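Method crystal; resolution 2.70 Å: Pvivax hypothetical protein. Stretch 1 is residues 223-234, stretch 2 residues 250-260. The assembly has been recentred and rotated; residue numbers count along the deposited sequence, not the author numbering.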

# COMPACT_ATOMS: atom_id res chain seq x y z
N HIS A 223 2.91 7.02 2.33
CA HIS A 223 1.84 6.97 3.34
C HIS A 223 0.47 7.18 2.72
O HIS A 223 0.28 8.01 1.83
CB HIS A 223 2.07 8.04 4.42
CG HIS A 223 3.29 7.80 5.25
ND1 HIS A 223 3.34 6.87 6.26
CD2 HIS A 223 4.53 8.34 5.18
CE1 HIS A 223 4.55 6.85 6.78
NE2 HIS A 223 5.29 7.74 6.15
N ASP A 224 -0.50 6.41 3.21
CA ASP A 224 -1.90 6.68 2.93
C ASP A 224 -2.74 6.19 4.13
O ASP A 224 -2.18 5.81 5.16
CB ASP A 224 -2.33 6.04 1.62
CG ASP A 224 -2.41 4.55 1.73
OD1 ASP A 224 -1.35 3.92 1.93
OD2 ASP A 224 -3.54 4.01 1.62
N LYS A 225 -4.06 6.22 3.99
CA LYS A 225 -4.94 5.74 5.06
C LYS A 225 -4.63 4.29 5.42
O LYS A 225 -4.56 3.95 6.60
CB LYS A 225 -6.42 5.90 4.67
CG LYS A 225 -6.92 7.35 4.66
CD LYS A 225 -8.43 7.42 4.41
CE LYS A 225 -8.86 8.80 3.92
NZ LYS A 225 -10.34 8.98 3.99
N TYR A 226 -4.41 3.45 4.41
CA TYR A 226 -4.13 2.02 4.63
C TYR A 226 -2.88 1.76 5.51
O TYR A 226 -2.93 0.94 6.43
CB TYR A 226 -4.02 1.27 3.30
CG TYR A 226 -3.80 -0.23 3.45
CD1 TYR A 226 -4.74 -1.02 4.10
CD2 TYR A 226 -2.65 -0.87 2.93
CE1 TYR A 226 -4.55 -2.40 4.24
CE2 TYR A 226 -2.45 -2.25 3.06
CZ TYR A 226 -3.40 -3.00 3.73
OH TYR A 226 -3.24 -4.36 3.88
N THR A 227 -1.77 2.43 5.22
CA THR A 227 -0.52 2.20 5.97
C THR A 227 -0.64 2.71 7.38
O THR A 227 -0.05 2.13 8.29
CB THR A 227 0.68 2.90 5.36
OG1 THR A 227 0.48 4.32 5.35
CG2 THR A 227 0.94 2.39 3.98
N GLY A 228 -1.38 3.81 7.55
CA GLY A 228 -1.69 4.35 8.88
C GLY A 228 -2.59 3.40 9.66
O GLY A 228 -2.31 3.10 10.82
N ILE A 229 -3.66 2.94 9.02
CA ILE A 229 -4.57 1.94 9.60
C ILE A 229 -3.84 0.71 10.14
O ILE A 229 -4.27 0.13 11.14
CB ILE A 229 -5.62 1.45 8.56
CG1 ILE A 229 -6.79 2.44 8.46
CG2 ILE A 229 -6.17 0.05 8.91
CD1 ILE A 229 -7.58 2.32 7.16
N ASN A 230 -2.75 0.30 9.48
CA ASN A 230 -2.01 -0.89 9.88
C ASN A 230 -1.37 -0.76 11.26
O ASN A 230 -1.20 -1.76 11.96
CB ASN A 230 -0.96 -1.28 8.82
CG ASN A 230 -1.58 -2.01 7.60
OD1 ASN A 230 -2.77 -2.35 7.59
ND2 ASN A 230 -0.74 -2.26 6.56
N TYR A 231 -1.05 0.47 11.67
CA TYR A 231 -0.59 0.70 13.04
C TYR A 231 -1.64 0.28 14.05
O TYR A 231 -1.30 -0.31 15.08
CB TYR A 231 -0.19 2.17 13.28
CG TYR A 231 1.19 2.47 12.75
CD1 TYR A 231 2.28 2.53 13.60
CD2 TYR A 231 1.40 2.64 11.39
CE1 TYR A 231 3.54 2.76 13.11
CE2 TYR A 231 2.65 2.88 10.90
CZ TYR A 231 3.72 2.94 11.76
OH TYR A 231 4.96 3.19 11.22
N LEU A 232 -2.91 0.57 13.76
CA LEU A 232 -4.03 0.20 14.64
C LEU A 232 -4.28 -1.31 14.63
O LEU A 232 -4.58 -1.90 15.67
CB LEU A 232 -5.31 0.92 14.23
CG LEU A 232 -5.36 2.42 14.51
CD1 LEU A 232 -6.72 2.98 14.09
CD2 LEU A 232 -5.07 2.72 15.97
N LEU A 233 -4.12 -1.93 13.47
CA LEU A 233 -4.26 -3.38 13.37
C LEU A 233 -3.19 -4.08 14.21
O LEU A 233 -3.49 -5.04 14.92
CB LEU A 233 -4.16 -3.83 11.91
CG LEU A 233 -5.11 -3.15 10.91
CD1 LEU A 233 -5.03 -3.85 9.57
CD2 LEU A 233 -6.54 -3.11 11.41
N LYS A 234 -1.95 -3.60 14.11
CA LYS A 234 -0.83 -4.17 14.84
C LYS A 234 -0.96 -3.90 16.34
O LYS A 234 -0.75 -4.80 17.15
CB LYS A 234 0.50 -3.62 14.31
CG LYS A 234 0.92 -4.23 12.98
CD LYS A 234 1.65 -5.56 13.17
CE LYS A 234 3.13 -5.35 13.46
NZ LYS A 234 3.84 -6.59 13.88
N GLU A 250 -10.36 9.20 -4.02
CA GLU A 250 -9.02 8.73 -4.36
C GLU A 250 -8.19 8.31 -3.14
O GLU A 250 -7.47 7.30 -3.19
CB GLU A 250 -8.28 9.81 -5.14
CG GLU A 250 -7.07 9.32 -5.91
CD GLU A 250 -6.43 10.41 -6.74
OE1 GLU A 250 -6.00 11.44 -6.16
OE2 GLU A 250 -6.35 10.24 -7.98
N ASN A 251 -8.28 9.06 -2.05
CA ASN A 251 -7.50 8.76 -0.84
C ASN A 251 -8.08 7.62 0.01
O ASN A 251 -7.55 7.32 1.10
CB ASN A 251 -7.29 10.03 0.01
CG ASN A 251 -8.57 10.57 0.59
OD1 ASN A 251 -9.65 10.33 0.06
ND2 ASN A 251 -8.45 11.29 1.68
N ASP A 252 -9.15 6.99 -0.47
CA ASP A 252 -9.74 5.80 0.18
C ASP A 252 -9.40 4.50 -0.56
O ASP A 252 -9.65 3.42 -0.05
CB ASP A 252 -11.27 5.93 0.24
CG ASP A 252 -11.73 7.12 1.06
OD1 ASP A 252 -11.30 7.25 2.22
OD2 ASP A 252 -12.55 7.91 0.53
N ILE A 253 -8.87 4.59 -1.77
CA ILE A 253 -8.77 3.42 -2.65
C ILE A 253 -7.91 2.28 -2.11
O ILE A 253 -8.24 1.10 -2.28
CB ILE A 253 -8.25 3.83 -4.05
CG1 ILE A 253 -9.29 4.68 -4.77
CG2 ILE A 253 -7.90 2.60 -4.90
CD1 ILE A 253 -8.67 5.51 -5.83
N ALA A 254 -6.79 2.62 -1.47
CA ALA A 254 -5.90 1.59 -0.93
C ALA A 254 -6.54 0.85 0.22
O ALA A 254 -6.27 -0.32 0.40
CB ALA A 254 -4.59 2.18 -0.48
N MET A 255 -7.38 1.52 1.01
CA MET A 255 -8.05 0.84 2.11
C MET A 255 -9.29 0.09 1.62
O MET A 255 -9.70 -0.89 2.23
CB MET A 255 -8.39 1.79 3.25
CG MET A 255 -9.61 2.65 3.03
SD MET A 255 -9.86 3.62 4.52
CE MET A 255 -11.34 4.54 4.09
N LEU A 256 -9.89 0.54 0.52
CA LEU A 256 -11.02 -0.18 -0.08
C LEU A 256 -10.56 -1.44 -0.84
O LEU A 256 -11.26 -2.45 -0.87
CB LEU A 256 -11.81 0.74 -1.01
CG LEU A 256 -12.47 1.95 -0.32
CD1 LEU A 256 -12.94 2.99 -1.34
CD2 LEU A 256 -13.61 1.50 0.57
N SER A 257 -9.37 -1.37 -1.44
CA SER A 257 -8.81 -2.51 -2.19
C SER A 257 -8.30 -3.63 -1.30
O SER A 257 -8.56 -4.80 -1.58
CB SER A 257 -7.66 -2.05 -3.09
OG SER A 257 -8.13 -1.22 -4.14
N ASN A 258 -7.59 -3.28 -0.23
CA ASN A 258 -6.90 -4.28 0.60
C ASN A 258 -7.73 -4.87 1.74
O ASN A 258 -7.27 -5.76 2.46
CB ASN A 258 -5.60 -3.71 1.14
CG ASN A 258 -4.63 -3.33 0.04
OD1 ASN A 258 -4.76 -2.27 -0.54
ND2 ASN A 258 -3.67 -4.18 -0.24
N PHE A 259 -8.96 -4.41 1.90
CA PHE A 259 -9.84 -4.98 2.90
C PHE A 259 -10.99 -5.73 2.24
O PHE A 259 -11.33 -5.48 1.08
CB PHE A 259 -10.32 -3.89 3.85
CG PHE A 259 -9.26 -3.45 4.82
CD1 PHE A 259 -8.78 -4.34 5.78
CD2 PHE A 259 -8.74 -2.17 4.77
CE1 PHE A 259 -7.79 -3.96 6.68
CE2 PHE A 259 -7.74 -1.78 5.67
CZ PHE A 259 -7.26 -2.68 6.62
N LYS A 260 -11.55 -6.69 2.98
CA LYS A 260 -12.55 -7.61 2.45
C LYS A 260 -13.94 -7.02 2.54
O LYS A 260 -14.70 -7.08 1.59
CB LYS A 260 -12.54 -8.96 3.19
CG LYS A 260 -13.48 -10.02 2.59
CD LYS A 260 -13.65 -11.22 3.50
CE LYS A 260 -12.48 -12.14 3.44
NZ LYS A 260 -12.44 -13.11 4.56
O HOH W 1 -5.06 8.02 1.89

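The strongest link between the two stretches is a salt bridge. Lys225 NZ donates a hydrogen bond to Asp252 OD1 at 2.7 Å. The lysine side chain is nearly fully extended beyond CB, with chi2, chi3 and chi4 all t. That extension carries its ammonium group across to the carboxylate. The CA-to-CB bond of Asp252 points away from stretch 1, but its chi1 m rotamer brings the carboxylate back within reach. Both residues are buried, so the paired charges compensate each other where solvent has little access.

A water makes a second polar link. Water 1 accepts from Lys225 N at 2.9 Å and donates to Asn251 O at 2.7 Å. Lys225 N lies in the first turn of helix 225-234, where no preceding turn supplies a carbonyl partner. The water fills that role and ties the start of the helix to the backbone of stretch 2.

Asp224 caps the same helix. Asp224 OD2 accepts from Tyr226 N at 3.0 Å. Asp224 OD2 also lies 3.0 Å from Ala254 CB, a tight approach. The cap therefore sits directly against the second helix.

Tyr226 is the center of the packing. Tyr226 CA is 4.8 Å from Met255 CA, and the two helix axes approach to 8.5 Å at an angle of 59°. The small side chain of Ala254 lies close by, with Tyr226 CB and Ala254 CB 3.9 Å apart. Asn258 CB lies over one face of the tyrosine ring. Asn258 CB is 3.8 Å from the centroid of the Tyr226 ring and 26° off its normal, which makes a CH-pi contact. The tyrosine hydroxyl is hydrogen-bonded elsewhere in the structure.

Phe259 meets Tyr226 in an offset edge-to-face pair. The edge of Tyr226 is directed toward the face of Phe259. The centroids of the Tyr226 and Phe259 rings are 5.3 Å apart and the planes are inclined at 74°. The closest atoms are Tyr226 CD1 and Phe259 CE2, at 3.5 Å. The CA-to-CB bond of Phe259 points sideways, yet the end of its side chain comes nearer to stretch 1.

Further along the first helix, the contact is apolar. Ile229 touches two residues: its CD1 is 3.7 Å from Met255 SD, and its CG2 is 3.7 Å from Phe259 CZ. One turn later, Leu233 CD1 reaches the edge of the Phe259 ring, 3.9 Å from Phe259 CZ. Tyr226, Ile229 and Leu233 thus recur at helical spacing and all pack against Phe259. Together the two stretches bury 515 Å², both sides summed.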